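Local coordinates for alpha-glucosidase (Pseudoalteromonas sp. K8, PDB 5HQA), which hydrolyses alpha-glucosidic linkages as a calcium-binding, chloride-activated enzyme of glycoside hydrolase family 97, at residues A[152-156]-A[455-461]; A[169-173]-A[183-187]; A[237-241]-A[479-484]; A[391-396]-A[407-411]; A[450-454]-A[524-528]. One frame throughout, in Å; residues are numbered along the deposited sequence.

Contact 1: residues A[152-156]-A[455-461]; sequences RYEYV and EGARGQE. With CA (calcium ion), chain C; AC1 (4,6-dideoxy-4-{[(1S,4R,5S,6S)-4,5,6-trihydroxy-3-(hydroxymethyl)cyclohex-2-en-1-yl]amino}-alpha-D-glucopyranose), chain B.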
# COMPACT_ATOMS: atom_id res chain seq x y z
N ARG A 152 5.80 -10.53 -8.96
CA ARG A 152 6.06 -9.24 -8.27
C ARG A 152 5.47 -9.31 -6.86
O ARG A 152 5.82 -10.23 -6.10
CB ARG A 152 5.54 -8.09 -9.13
CG ARG A 152 6.09 -8.01 -10.57
CD ARG A 152 5.30 -6.95 -11.38
NE ARG A 152 3.89 -7.13 -11.11
CZ ARG A 152 3.10 -7.96 -11.77
NH1 ARG A 152 3.57 -8.67 -12.78
NH2 ARG A 152 1.83 -8.08 -11.41
N TYR A 153 4.61 -8.37 -6.46
CA TYR A 153 3.98 -8.40 -5.15
C TYR A 153 2.67 -9.17 -5.15
O TYR A 153 2.06 -9.32 -4.08
CB TYR A 153 3.70 -6.98 -4.64
CG TYR A 153 4.90 -6.06 -4.53
CD1 TYR A 153 5.94 -6.34 -3.63
CD2 TYR A 153 4.97 -4.89 -5.28
CE1 TYR A 153 7.04 -5.48 -3.52
CE2 TYR A 153 6.05 -4.03 -5.17
CZ TYR A 153 7.09 -4.33 -4.29
OH TYR A 153 8.15 -3.46 -4.20
N GLU A 154 2.20 -9.64 -6.30
CA GLU A 154 0.85 -10.20 -6.41
C GLU A 154 0.88 -11.70 -6.11
O GLU A 154 0.78 -12.56 -6.99
CB GLU A 154 0.26 -9.89 -7.78
CG GLU A 154 -0.11 -8.41 -7.94
CD GLU A 154 -0.60 -8.05 -9.35
OE1 GLU A 154 -1.23 -6.98 -9.51
OE2 GLU A 154 -0.35 -8.84 -10.29
N TYR A 155 1.02 -12.01 -4.82
CA TYR A 155 1.00 -13.37 -4.30
C TYR A 155 0.07 -13.44 -3.10
O TYR A 155 -0.10 -12.45 -2.38
CB TYR A 155 2.40 -13.82 -3.85
CG TYR A 155 3.33 -14.09 -5.00
CD1 TYR A 155 3.36 -15.35 -5.60
CD2 TYR A 155 4.16 -13.10 -5.50
CE1 TYR A 155 4.22 -15.61 -6.66
CE2 TYR A 155 5.02 -13.35 -6.57
CZ TYR A 155 5.04 -14.61 -7.14
OH TYR A 155 5.88 -14.89 -8.20
N VAL A 156 -0.52 -14.61 -2.86
CA VAL A 156 -1.20 -14.80 -1.58
C VAL A 156 -0.16 -15.07 -0.51
O VAL A 156 0.95 -15.55 -0.78
CB VAL A 156 -2.25 -15.94 -1.66
CG1 VAL A 156 -3.29 -15.63 -2.73
CG2 VAL A 156 -1.58 -17.29 -1.90
N GLU A 455 -1.55 -0.38 -6.10
CA GLU A 455 -1.95 -1.76 -5.92
C GLU A 455 -0.84 -2.50 -5.17
O GLU A 455 -0.75 -2.40 -3.94
CB GLU A 455 -2.30 -2.40 -7.27
CG GLU A 455 -3.04 -3.71 -7.16
CD GLU A 455 -3.42 -4.25 -8.53
OE1 GLU A 455 -2.52 -4.47 -9.37
OE2 GLU A 455 -4.63 -4.43 -8.77
N GLY A 456 0.03 -3.23 -5.88
CA GLY A 456 1.18 -3.83 -5.19
C GLY A 456 0.84 -4.95 -4.23
O GLY A 456 1.48 -5.09 -3.17
N ALA A 457 -0.16 -5.76 -4.59
CA ALA A 457 -0.69 -6.90 -3.85
C ALA A 457 -1.83 -7.45 -4.70
O ALA A 457 -2.30 -6.77 -5.63
CB ALA A 457 -1.21 -6.51 -2.45
N ARG A 458 -2.27 -8.66 -4.39
CA ARG A 458 -3.44 -9.20 -5.07
C ARG A 458 -4.70 -8.48 -4.59
O ARG A 458 -5.04 -8.54 -3.40
CB ARG A 458 -3.55 -10.70 -4.82
CG ARG A 458 -2.57 -11.52 -5.64
CD ARG A 458 -2.63 -13.01 -5.28
NE ARG A 458 -3.97 -13.58 -5.46
CZ ARG A 458 -4.23 -14.69 -6.15
NH1 ARG A 458 -3.25 -15.36 -6.76
NH2 ARG A 458 -5.48 -15.13 -6.23
N GLY A 459 -5.39 -7.80 -5.51
CA GLY A 459 -6.66 -7.19 -5.24
C GLY A 459 -7.82 -7.95 -5.85
O GLY A 459 -7.73 -9.15 -6.17
N GLN A 460 -8.94 -7.24 -6.02
CA GLN A 460 -10.18 -7.85 -6.50
C GLN A 460 -10.03 -8.53 -7.85
O GLN A 460 -10.73 -9.51 -8.14
CB GLN A 460 -11.27 -6.78 -6.59
CG GLN A 460 -12.68 -7.31 -6.76
CD GLN A 460 -13.29 -7.74 -5.44
OE1 GLN A 460 -13.25 -8.93 -5.08
NE2 GLN A 460 -13.85 -6.78 -4.70
N GLU A 461 -9.14 -8.01 -8.71
CA GLU A 461 -9.03 -8.56 -10.06
C GLU A 461 -8.70 -10.05 -10.05
O GLU A 461 -9.15 -10.79 -10.93
CB GLU A 461 -7.97 -7.80 -10.86
CG GLU A 461 -6.58 -7.83 -10.21
CD GLU A 461 -5.52 -7.21 -11.10
OE1 GLU A 461 -5.82 -6.94 -12.28
OE2 GLU A 461 -4.37 -7.02 -10.63
CA CA C . -2.49 -5.82 -11.23
C1 AC1 B . -1.49 -9.87 -15.25
O2 AC1 B . -0.13 -9.89 -13.28
C2 AC1 B . -0.87 -9.02 -14.15
C4A AC1 B . -5.87 -3.39 -15.07
C3 AC1 B . -1.92 -8.25 -13.39
O3 AC1 B . -1.31 -7.51 -12.31
C4 AC1 B . -2.67 -7.34 -14.33
N4A AC1 B . -3.52 -6.33 -13.64
C5 AC1 B . -3.49 -8.36 -15.11
O5 AC1 B . -2.56 -9.13 -15.98
C6 AC1 B . -4.57 -7.77 -15.97
C1B AC1 B . -3.35 -4.91 -14.14
C2B AC1 B . -4.29 -3.88 -13.22
O2B AC1 B . -4.01 -4.15 -11.85
C3B AC1 B . -5.65 -3.98 -13.56
O3B AC1 B . -6.52 -3.24 -12.67
O4 AC1 B . -7.21 -3.60 -15.48
C5B AC1 B . -4.97 -3.96 -16.04
C7B AC1 B . -3.64 -4.73 -15.52
C6B AC1 B . -4.95 -3.32 -17.44
O6B AC1 B . -4.30 -2.10 -17.34
O HOH W 1 -0.38 -15.01 -7.39
O HOH W 2 -1.10 -9.92 -2.12
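The calcium site of the active centre illustrates how one metal ion can join two domains. A loop of the N-terminal beta-sandwich domain, 152-156, meets the loop 455-461 of the TIM barrel, and both deliver carboxylates to the ion: E154 OE1 at 2.4 Å, E455 OE1 at 2.3 Å and E461 OE2 at 2.3 Å from CA, with E437 completing the protein ligands. The acarbose unit AC1 chelates the same ion through O3 (2.3 Å), O2B (2.3 Å) and, more loosely, N4A (2.7 Å). E154 OE1 and E455 OE1 can therefore approach to 2.8 Å, since the shared cation offsets their repulsion. R152 NH2 forms a salt bridge with E154 OE2 (2.6 Å) and donates to AC1 O2 (3.3 Å), tying the sugar to the N-terminal domain. E461 OE1 lies 2.7 Å from AC1 N4A, the nitrogen that stands in for the glycosidic oxygen in acarbose. In its backbone, E154 is the centre of an inverse gamma turn, and its C atom lies 3.5 Å from R458 CG. The R458 guanidinium, held by N470 and P468, carries V156 CG1 over one face. Two waters finish the joint: one links E154 O to R458 NH1, and the other accepts a hydrogen bond from R458 N at 2.8 Å and donates to Y155 O at 2.7 Å.

Contact 2: residues A[169-173]-A[183-187]; sequences HTPFT and SIHEA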
# COMPACT_ATOMS: atom_id res chain seq x y z
N HIS A 169 9.40 -10.22 0.38
CA HIS A 169 9.13 -8.79 0.24
C HIS A 169 8.72 -8.21 1.59
O HIS A 169 8.34 -8.92 2.52
CB HIS A 169 8.02 -8.55 -0.79
CG HIS A 169 8.51 -8.53 -2.20
ND1 HIS A 169 9.59 -7.76 -2.59
CD2 HIS A 169 8.08 -9.18 -3.31
CE1 HIS A 169 9.80 -7.94 -3.89
NE2 HIS A 169 8.89 -8.79 -4.35
N THR A 170 8.81 -6.89 1.69
CA THR A 170 8.34 -6.19 2.88
C THR A 170 7.08 -5.39 2.52
O THR A 170 6.89 -5.04 1.36
CB THR A 170 9.43 -5.25 3.47
OG1 THR A 170 9.52 -4.05 2.68
CG2 THR A 170 10.79 -5.95 3.50
N PRO A 171 6.22 -5.08 3.51
CA PRO A 171 6.29 -5.34 4.96
C PRO A 171 6.31 -6.82 5.27
O PRO A 171 5.48 -7.59 4.76
CB PRO A 171 5.01 -4.68 5.50
CG PRO A 171 4.65 -3.67 4.46
CD PRO A 171 5.02 -4.31 3.16
N PHE A 172 7.28 -7.22 6.07
CA PHE A 172 7.49 -8.62 6.43
C PHE A 172 7.11 -8.76 7.90
O PHE A 172 7.81 -8.25 8.77
CB PHE A 172 8.95 -9.02 6.19
CG PHE A 172 9.28 -10.40 6.66
CD1 PHE A 172 8.53 -11.50 6.24
CD2 PHE A 172 10.37 -10.62 7.49
CE1 PHE A 172 8.86 -12.79 6.65
CE2 PHE A 172 10.70 -11.91 7.92
CZ PHE A 172 9.94 -12.99 7.50
N THR A 173 5.99 -9.44 8.16
CA THR A 173 5.36 -9.48 9.47
C THR A 173 5.44 -10.87 10.08
O THR A 173 5.18 -11.87 9.40
CB THR A 173 3.90 -9.04 9.36
OG1 THR A 173 3.86 -7.70 8.87
CG2 THR A 173 3.19 -9.11 10.71
N SER A 183 7.23 -6.24 12.44
CA SER A 183 7.15 -6.10 10.99
C SER A 183 8.31 -5.26 10.50
O SER A 183 8.56 -4.17 11.04
CB SER A 183 5.82 -5.47 10.57
OG SER A 183 5.66 -5.55 9.17
N ILE A 184 9.00 -5.75 9.48
CA ILE A 184 10.17 -5.08 8.91
C ILE A 184 9.76 -4.46 7.57
O ILE A 184 9.12 -5.13 6.75
CB ILE A 184 11.34 -6.06 8.75
CG1 ILE A 184 11.71 -6.64 10.11
CG2 ILE A 184 12.56 -5.36 8.10
CD1 ILE A 184 12.68 -7.80 10.02
N HIS A 185 10.16 -3.21 7.35
CA HIS A 185 9.80 -2.52 6.12
C HIS A 185 10.83 -1.41 5.91
O HIS A 185 11.92 -1.46 6.49
CB HIS A 185 8.34 -2.04 6.21
CG HIS A 185 7.78 -1.49 4.93
ND1 HIS A 185 7.88 -2.14 3.72
CD2 HIS A 185 7.10 -0.34 4.69
CE1 HIS A 185 7.29 -1.42 2.79
NE2 HIS A 185 6.81 -0.32 3.34
N GLU A 186 10.52 -0.43 5.07
CA GLU A 186 11.40 0.71 4.90
C GLU A 186 10.57 1.95 4.60
O GLU A 186 9.39 1.85 4.25
CB GLU A 186 12.46 0.44 3.81
CG GLU A 186 11.94 -0.06 2.49
CD GLU A 186 13.08 -0.31 1.50
OE1 GLU A 186 12.93 -1.19 0.63
OE2 GLU A 186 14.13 0.38 1.58
N ALA A 187 11.18 3.11 4.77
CA ALA A 187 10.47 4.37 4.57
C ALA A 187 11.32 5.32 3.74
O ALA A 187 12.55 5.35 3.87
CB ALA A 187 10.10 5.02 5.92
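Two backbone hydrogen bonds of nearly equal quality, F172 N to I184 O and I184 N to F172 O, both 2.9 Å, define this antiparallel beta hairpin, in which strands 172-175 and 181-187 pair within a large sheet of the N-terminal domain. F172 and I184 are thus a hydrogen-bonded pair; T173 and S183, with CA atoms 4.1 Å apart, form the next, non-hydrogen-bonded pair, and their hydroxyls OG1 and OG meet at 2.8 Å. T173 OG1 is also bonded to F480 of the barrel domain. Just before the regular pairing the link passes to side chains: T170 OG1 and H185 ND1 share a hydrogen bond of 2.7 Å, and K440 reaches the same hydroxyl. Here the peptide bond preceding P171 is cis. CA-H...O contacts reinforce the pairing, from S183 CA to F172 O (3.2 Å) and from P171 CA to I184 O (3.4 Å). Outward from this polar ladder, F172 CD2 and I184 CD1 touch at 4.4 Å, with L197 of strand 195-199 against both side chains. P171 meanwhile makes a CH-pi contact, its CG standing 3.8 Å from the centroid of the H185 ring and only 14° off the ring normal.

Contact 3: residues A[237-241]-A[479-484]; sequences AVDLV and AFTRML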
# COMPACT_ATOMS: atom_id res chain seq x y z
N ALA A 237 -1.19 -7.61 17.45
CA ALA A 237 -1.19 -7.40 16.00
C ALA A 237 -1.68 -5.99 15.64
O ALA A 237 -1.08 -5.32 14.80
CB ALA A 237 -2.04 -8.46 15.32
N VAL A 238 -2.75 -5.51 16.30
CA VAL A 238 -3.26 -4.19 15.93
C VAL A 238 -2.30 -3.07 16.32
O VAL A 238 -2.43 -1.95 15.80
CB VAL A 238 -4.64 -3.90 16.55
CG1 VAL A 238 -5.70 -4.84 15.96
CG2 VAL A 238 -4.61 -3.99 18.07
N ASP A 239 -1.33 -3.33 17.21
CA ASP A 239 -0.34 -2.29 17.50
C ASP A 239 0.53 -2.00 16.28
O ASP A 239 1.03 -0.88 16.14
CB ASP A 239 0.53 -2.68 18.69
CG ASP A 239 -0.25 -2.76 19.99
OD1 ASP A 239 -1.32 -2.10 20.09
OD2 ASP A 239 0.20 -3.47 20.90
N LEU A 240 0.73 -2.99 15.41
CA LEU A 240 1.40 -2.73 14.14
C LEU A 240 0.55 -1.81 13.27
O LEU A 240 1.07 -0.87 12.65
CB LEU A 240 1.66 -4.03 13.39
CG LEU A 240 2.45 -5.14 14.08
CD1 LEU A 240 2.60 -6.33 13.14
CD2 LEU A 240 3.80 -4.62 14.51
N VAL A 241 -0.75 -2.07 13.22
CA VAL A 241 -1.64 -1.33 12.33
C VAL A 241 -1.72 0.14 12.76
O VAL A 241 -1.64 1.05 11.92
CB VAL A 241 -3.02 -2.00 12.30
CG1 VAL A 241 -4.00 -1.13 11.56
CG2 VAL A 241 -2.93 -3.39 11.67
N ALA A 479 -4.28 -6.90 5.84
CA ALA A 479 -4.42 -5.87 6.86
C ALA A 479 -3.19 -5.76 7.75
O ALA A 479 -2.94 -4.69 8.31
CB ALA A 479 -5.65 -6.14 7.72
N PHE A 480 -2.41 -6.83 7.90
CA PHE A 480 -1.26 -6.82 8.79
C PHE A 480 0.05 -6.98 8.02
O PHE A 480 1.11 -7.17 8.63
CB PHE A 480 -1.38 -7.92 9.85
CG PHE A 480 -2.61 -7.79 10.71
CD1 PHE A 480 -2.61 -6.98 11.84
CD2 PHE A 480 -3.78 -8.48 10.38
CE1 PHE A 480 -3.73 -6.86 12.63
CE2 PHE A 480 -4.92 -8.37 11.17
CZ PHE A 480 -4.90 -7.56 12.29
N THR A 481 0.00 -6.90 6.70
CA THR A 481 1.21 -6.99 5.90
C THR A 481 1.22 -5.82 4.91
O THR A 481 1.70 -4.73 5.24
CB THR A 481 1.27 -8.35 5.19
OG1 THR A 481 0.08 -8.54 4.41
CG2 THR A 481 1.38 -9.49 6.21
N ARG A 482 0.66 -6.04 3.72
CA ARG A 482 0.61 -5.01 2.69
C ARG A 482 0.06 -3.68 3.21
O ARG A 482 0.58 -2.61 2.89
CB ARG A 482 -0.23 -5.51 1.51
CG ARG A 482 -0.70 -4.42 0.56
CD ARG A 482 0.46 -3.78 -0.22
NE ARG A 482 -0.06 -2.76 -1.13
CZ ARG A 482 -0.42 -1.53 -0.75
NH1 ARG A 482 -0.90 -0.67 -1.64
NH2 ARG A 482 -0.28 -1.16 0.52
N MET A 483 -1.01 -3.73 4.03
CA MET A 483 -1.63 -2.47 4.44
C MET A 483 -0.79 -1.70 5.45
O MET A 483 -1.04 -0.51 5.66
CB MET A 483 -3.03 -2.72 5.01
CG MET A 483 -4.02 -3.32 4.00
SD MET A 483 -4.06 -2.51 2.38
CE MET A 483 -4.74 -0.91 2.81
N LEU A 484 0.21 -2.33 6.07
CA LEU A 484 1.15 -1.57 6.90
C LEU A 484 1.98 -0.59 6.07
O LEU A 484 2.50 0.39 6.62
CB LEU A 484 2.08 -2.52 7.66
CG LEU A 484 1.42 -3.56 8.57
CD1 LEU A 484 2.50 -4.32 9.34
CD2 LEU A 484 0.42 -2.92 9.54
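Complementary shape can seal a joint without polar bonds, as the short helix 237-241 demonstrates where it meets segment 479-484. The principal bump is the F480 ring, which slides against the helix and is lined by residues one turn apart. Its CE1 lies 3.6 Å from A237 CB and 4.0 Å from V238 N, the latter near the plane of the ring, while its CD1 lies 3.6 Å from V241 CG2. The small side chain of A237 leaves a hollow for the ring, and the branched V241 bounds the far end of it. V241 is in turn a bump received by the other segment: CG2 settles among F480 CD1, A479 O (3.6 Å) and L484 CD2 (4.0 Å). A second projection, L484, extends toward the last turn of the helix, so that its CD1 meets L240 CB at 4.1 Å and its CD2 comes within 3.8 Å of both L240 O and V241 CA. V241 CG2 thus sits in the corner formed by F480 and L484. L240 and L484 also pack on T173 of strand 172-175, so the sheet beside the helix takes part. F480 further touches I568, and V241 touches F570, both on strand 567-574 of the C-terminal domain. The arrangement is an apolar interdomain interface of the GH97 architecture, in which N-terminal beta-sandwich, TIM barrel and C-terminal beta domain converge.

Contact 4: residues A[391-396]-A[407-411]; sequences ADGGNI and HEWHD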
# COMPACT_ATOMS: atom_id res chain seq x y z
N ALA A 391 4.23 -6.59 -16.50
CA ALA A 391 5.31 -7.41 -17.03
C ALA A 391 5.77 -8.31 -15.90
O ALA A 391 5.62 -7.97 -14.72
CB ALA A 391 6.48 -6.56 -17.56
N ASP A 392 6.33 -9.47 -16.26
CA ASP A 392 6.83 -10.38 -15.23
C ASP A 392 7.95 -9.73 -14.43
O ASP A 392 8.59 -8.77 -14.87
CB ASP A 392 7.34 -11.67 -15.86
CG ASP A 392 6.21 -12.58 -16.34
OD1 ASP A 392 5.02 -12.19 -16.25
OD2 ASP A 392 6.54 -13.68 -16.83
N GLY A 393 8.19 -10.27 -13.24
CA GLY A 393 9.30 -9.85 -12.41
C GLY A 393 10.60 -9.76 -13.19
O GLY A 393 10.94 -10.67 -13.96
N GLY A 394 11.33 -8.66 -13.04
CA GLY A 394 12.58 -8.47 -13.75
C GLY A 394 12.46 -8.15 -15.23
O GLY A 394 13.48 -8.13 -15.92
N ASN A 395 11.25 -7.87 -15.74
CA ASN A 395 11.06 -7.68 -17.18
C ASN A 395 10.46 -6.33 -17.53
O ASN A 395 9.83 -6.18 -18.58
CB ASN A 395 10.22 -8.82 -17.76
CG ASN A 395 11.04 -10.06 -17.97
OD1 ASN A 395 11.67 -10.22 -19.01
ND2 ASN A 395 11.07 -10.93 -16.97
N ILE A 396 10.65 -5.31 -16.68
CA ILE A 396 10.53 -3.94 -17.16
C ILE A 396 11.45 -3.79 -18.36
O ILE A 396 12.60 -4.25 -18.35
CB ILE A 396 10.89 -2.95 -16.05
CG1 ILE A 396 9.83 -2.93 -14.94
CG2 ILE A 396 11.12 -1.54 -16.63
CD1 ILE A 396 8.51 -2.29 -15.37
N HIS A 407 16.40 -5.14 -19.54
CA HIS A 407 15.35 -5.57 -18.63
C HIS A 407 15.71 -5.18 -17.21
O HIS A 407 16.84 -5.40 -16.76
CB HIS A 407 15.13 -7.07 -18.72
CG HIS A 407 14.30 -7.48 -19.90
ND1 HIS A 407 14.61 -8.56 -20.69
CD2 HIS A 407 13.17 -6.94 -20.41
CE1 HIS A 407 13.70 -8.67 -21.65
NE2 HIS A 407 12.82 -7.70 -21.51
N GLU A 408 14.74 -4.61 -16.49
CA GLU A 408 14.95 -4.14 -15.13
C GLU A 408 13.85 -4.69 -14.23
O GLU A 408 12.80 -5.15 -14.70
CB GLU A 408 14.99 -2.61 -15.05
CG GLU A 408 15.97 -1.95 -16.02
CD GLU A 408 17.45 -2.15 -15.64
OE1 GLU A 408 17.74 -2.69 -14.54
OE2 GLU A 408 18.32 -1.75 -16.44
N TRP A 409 14.08 -4.60 -12.92
CA TRP A 409 13.09 -4.93 -11.91
C TRP A 409 12.19 -3.73 -11.62
O TRP A 409 12.63 -2.58 -11.68
CB TRP A 409 13.78 -5.35 -10.62
CG TRP A 409 14.48 -6.67 -10.72
CD1 TRP A 409 15.78 -6.88 -11.05
CD2 TRP A 409 13.91 -7.96 -10.47
NE1 TRP A 409 16.07 -8.23 -11.04
CE2 TRP A 409 14.93 -8.92 -10.69
CE3 TRP A 409 12.64 -8.41 -10.09
CZ2 TRP A 409 14.72 -10.29 -10.53
CZ3 TRP A 409 12.42 -9.78 -9.95
CH2 TRP A 409 13.46 -10.71 -10.17
N HIS A 410 10.93 -4.03 -11.28
CA HIS A 410 10.02 -2.97 -10.84
C HIS A 410 10.52 -2.26 -9.59
O HIS A 410 10.12 -1.12 -9.35
CB HIS A 410 8.63 -3.53 -10.52
CG HIS A 410 7.85 -3.97 -11.73
ND1 HIS A 410 8.18 -5.10 -12.45
CD2 HIS A 410 6.75 -3.45 -12.32
CE1 HIS A 410 7.31 -5.24 -13.44
NE2 HIS A 410 6.44 -4.25 -13.38
N ASP A 411 11.37 -2.90 -8.79
CA ASP A 411 11.76 -2.33 -7.50
C ASP A 411 13.26 -2.04 -7.41
O ASP A 411 13.79 -1.86 -6.31
CB ASP A 411 11.28 -3.22 -6.35
CG ASP A 411 11.76 -4.67 -6.44
OD1 ASP A 411 11.78 -5.26 -7.55
OD2 ASP A 411 12.08 -5.25 -5.37
O HOH W 3 10.07 -6.72 -11.36
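Segment 407-411 wraps around a type II beta turn, D392 to N395, whose N395 N to D392 O bond is 2.9 Å. H407, on strand 405-408, starts the contact: its CA makes a CA-H...O approach of 3.1 Å to I396 O, its CB touches G394 O (3.4 Å), and N395 OD1 sits over one face of its ring. E408 supplies the antiparallel hydrogen-bonded pair with I396, E408 N donating to I396 O at 2.9 Å and I396 N returning a weak bond to E408 O, also 2.9 Å; its carboxylate turns to R398 and S213. W409 then lies flat against the turn. G394 CA stands 3.7 Å from the centroid of the W409 six-membered ring in a CH-pi contact, and G394 N is 3.2 Å from W409 CE3. A CB on G393 or G394 would come within 3.4 Å of the indole, and G394 has a positive phi. H410 closes the wrap: I396 CD1 lies 3.6 Å from the centroid of the H410 ring, over the face, H410 CE1 reaches A391 O at 3.5 Å, and H410 NE2 is bonded to Y389. One water accepts from G394 N (2.9 Å) and H410 N (2.8 Å) and meets H410 ND1 (2.7 Å). With the D392 side chain about 5 Å from a bound glucose (nearest atoms), strand pairing, CH-pi packing and a bridging water are consistent with a well-defined turn near the sugar.

Contact 5: residues A[450-454]-A[524-528]; sequences NWITR and YSPIQ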
# COMPACT_ATOMS: atom_id res chain seq x y z
N ASN A 450 0.11 13.89 -4.08
CA ASN A 450 -0.67 13.44 -5.23
C ASN A 450 -0.44 11.97 -5.55
O ASN A 450 -1.10 11.43 -6.45
CB ASN A 450 -0.38 14.29 -6.46
CG ASN A 450 1.01 14.06 -7.00
OD1 ASN A 450 1.97 13.99 -6.23
ND2 ASN A 450 1.12 13.92 -8.31
N TRP A 451 0.47 11.30 -4.84
CA TRP A 451 0.66 9.86 -4.99
C TRP A 451 -0.33 9.17 -4.06
O TRP A 451 -0.01 8.77 -2.94
CB TRP A 451 2.10 9.46 -4.69
CG TRP A 451 2.52 8.20 -5.41
CD1 TRP A 451 1.72 7.34 -6.11
CD2 TRP A 451 3.85 7.69 -5.54
NE1 TRP A 451 2.46 6.32 -6.65
CE2 TRP A 451 3.78 6.52 -6.32
CE3 TRP A 451 5.10 8.11 -5.07
CZ2 TRP A 451 4.91 5.76 -6.64
CZ3 TRP A 451 6.22 7.36 -5.40
CH2 TRP A 451 6.12 6.20 -6.18
N ILE A 452 -1.57 9.05 -4.53
CA ILE A 452 -2.67 8.83 -3.60
C ILE A 452 -2.83 7.37 -3.21
O ILE A 452 -3.23 7.07 -2.08
CB ILE A 452 -3.99 9.42 -4.16
CG1 ILE A 452 -4.29 8.86 -5.55
CG2 ILE A 452 -3.89 10.93 -4.20
CD1 ILE A 452 -5.61 9.33 -6.10
N THR A 453 -2.53 6.43 -4.10
CA THR A 453 -2.73 5.03 -3.77
C THR A 453 -1.96 4.17 -4.78
O THR A 453 -1.36 4.68 -5.73
CB THR A 453 -4.23 4.69 -3.74
OG1 THR A 453 -4.44 3.43 -3.08
CG2 THR A 453 -4.83 4.64 -5.16
N ARG A 454 -1.97 2.87 -4.55
CA ARG A 454 -1.31 1.93 -5.45
C ARG A 454 -1.88 0.54 -5.20
O ARG A 454 -2.59 0.30 -4.23
CB ARG A 454 0.21 1.93 -5.26
CG ARG A 454 0.68 1.20 -3.99
CD ARG A 454 2.10 1.63 -3.63
NE ARG A 454 2.14 3.06 -3.35
CZ ARG A 454 3.16 3.86 -3.64
NH1 ARG A 454 4.26 3.37 -4.22
NH2 ARG A 454 3.10 5.16 -3.33
N TYR A 524 -7.83 0.83 3.86
CA TYR A 524 -7.78 2.27 3.65
C TYR A 524 -7.28 2.60 2.24
O TYR A 524 -6.28 2.05 1.77
CB TYR A 524 -6.90 2.96 4.69
CG TYR A 524 -6.67 4.39 4.28
CD1 TYR A 524 -7.74 5.28 4.17
CD2 TYR A 524 -5.40 4.85 3.93
CE1 TYR A 524 -7.56 6.59 3.75
CE2 TYR A 524 -5.21 6.16 3.51
CZ TYR A 524 -6.29 7.02 3.42
OH TYR A 524 -6.11 8.30 3.00
N SER A 525 -7.98 3.53 1.57
CA SER A 525 -7.48 4.17 0.36
C SER A 525 -8.21 5.49 0.19
O SER A 525 -9.42 5.55 0.45
CB SER A 525 -7.68 3.29 -0.87
OG SER A 525 -7.19 3.94 -2.03
N PRO A 526 -7.53 6.57 -0.23
CA PRO A 526 -8.24 7.85 -0.40
C PRO A 526 -9.19 7.83 -1.58
O PRO A 526 -10.13 8.64 -1.61
CB PRO A 526 -7.10 8.86 -0.61
CG PRO A 526 -6.01 8.04 -1.21
CD PRO A 526 -6.09 6.69 -0.53
N ILE A 527 -8.97 6.96 -2.56
CA ILE A 527 -9.96 6.69 -3.59
C ILE A 527 -10.38 5.23 -3.45
O ILE A 527 -9.53 4.35 -3.26
CB ILE A 527 -9.46 7.00 -5.02
CG1 ILE A 527 -8.17 6.25 -5.35
CG2 ILE A 527 -9.28 8.51 -5.20
CD1 ILE A 527 -7.82 6.30 -6.83
N GLN A 528 -11.68 5.00 -3.47
CA GLN A 528 -12.26 3.68 -3.34
C GLN A 528 -13.14 3.43 -4.55
O GLN A 528 -14.00 4.24 -4.88
CB GLN A 528 -13.10 3.56 -2.05
CG GLN A 528 -12.28 3.62 -0.74
CD GLN A 528 -11.60 2.30 -0.40
OE1 GLN A 528 -11.43 1.42 -1.26
NE2 GLN A 528 -11.19 2.15 0.85
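This buried side-chain contact lies inside the TIM barrel, between strands 451-454 and 527-529, the two ends of its long parallel run, where the barrel curls round to close. M488 and D489, backbone-bonded to Y524 and R454 respectively, run alongside both segments. The two segments touch through side chains, their nearest CA atoms being 6.4 Å apart in T453 and S525. T453 OG1 donates to S525 OG at 3.0 Å, and S525 OG in turn donates a hydrogen bond to I527 O at 2.7 Å, so the serine hydroxyl is acceptor and donor at once. Around it is apolar filling: I452 CD1 meets I527 CD1 at 3.8 Å, T453 CG2 meets I527 CG1 at 3.7 Å, and Q384 of a further barrel strand packs on both isoleucines. The proline ring fills the remaining space, with CG 3.8 Å from I452 CB. Pressed against that ring, I452 O has no polar partner in the model and lies just 3.1 Å from P526 CG.

The five contacts span N-terminal sandwich and barrel. Contact 2 lies within the former, contacts 4 and 5 within the latter, and contacts 1 and 3 join the two, their centres 16 Å apart. Along the chain contacts 1 and 3 cross, as do 1 and 5 and 3 and 5; contact 4 is nested inside the loops of both 1 and 3, and contact 2 inside that of 1. R482 of contact 3 bonds to E455 O, and R152 of contact 1 bonds to A391 O. Contacts 2 and 3, 10 Å apart, share the T173 to F480 bond. Contact 1 thus brings segments about 300 residues apart to the calcium site, while contact 3 joins the same domains elsewhere.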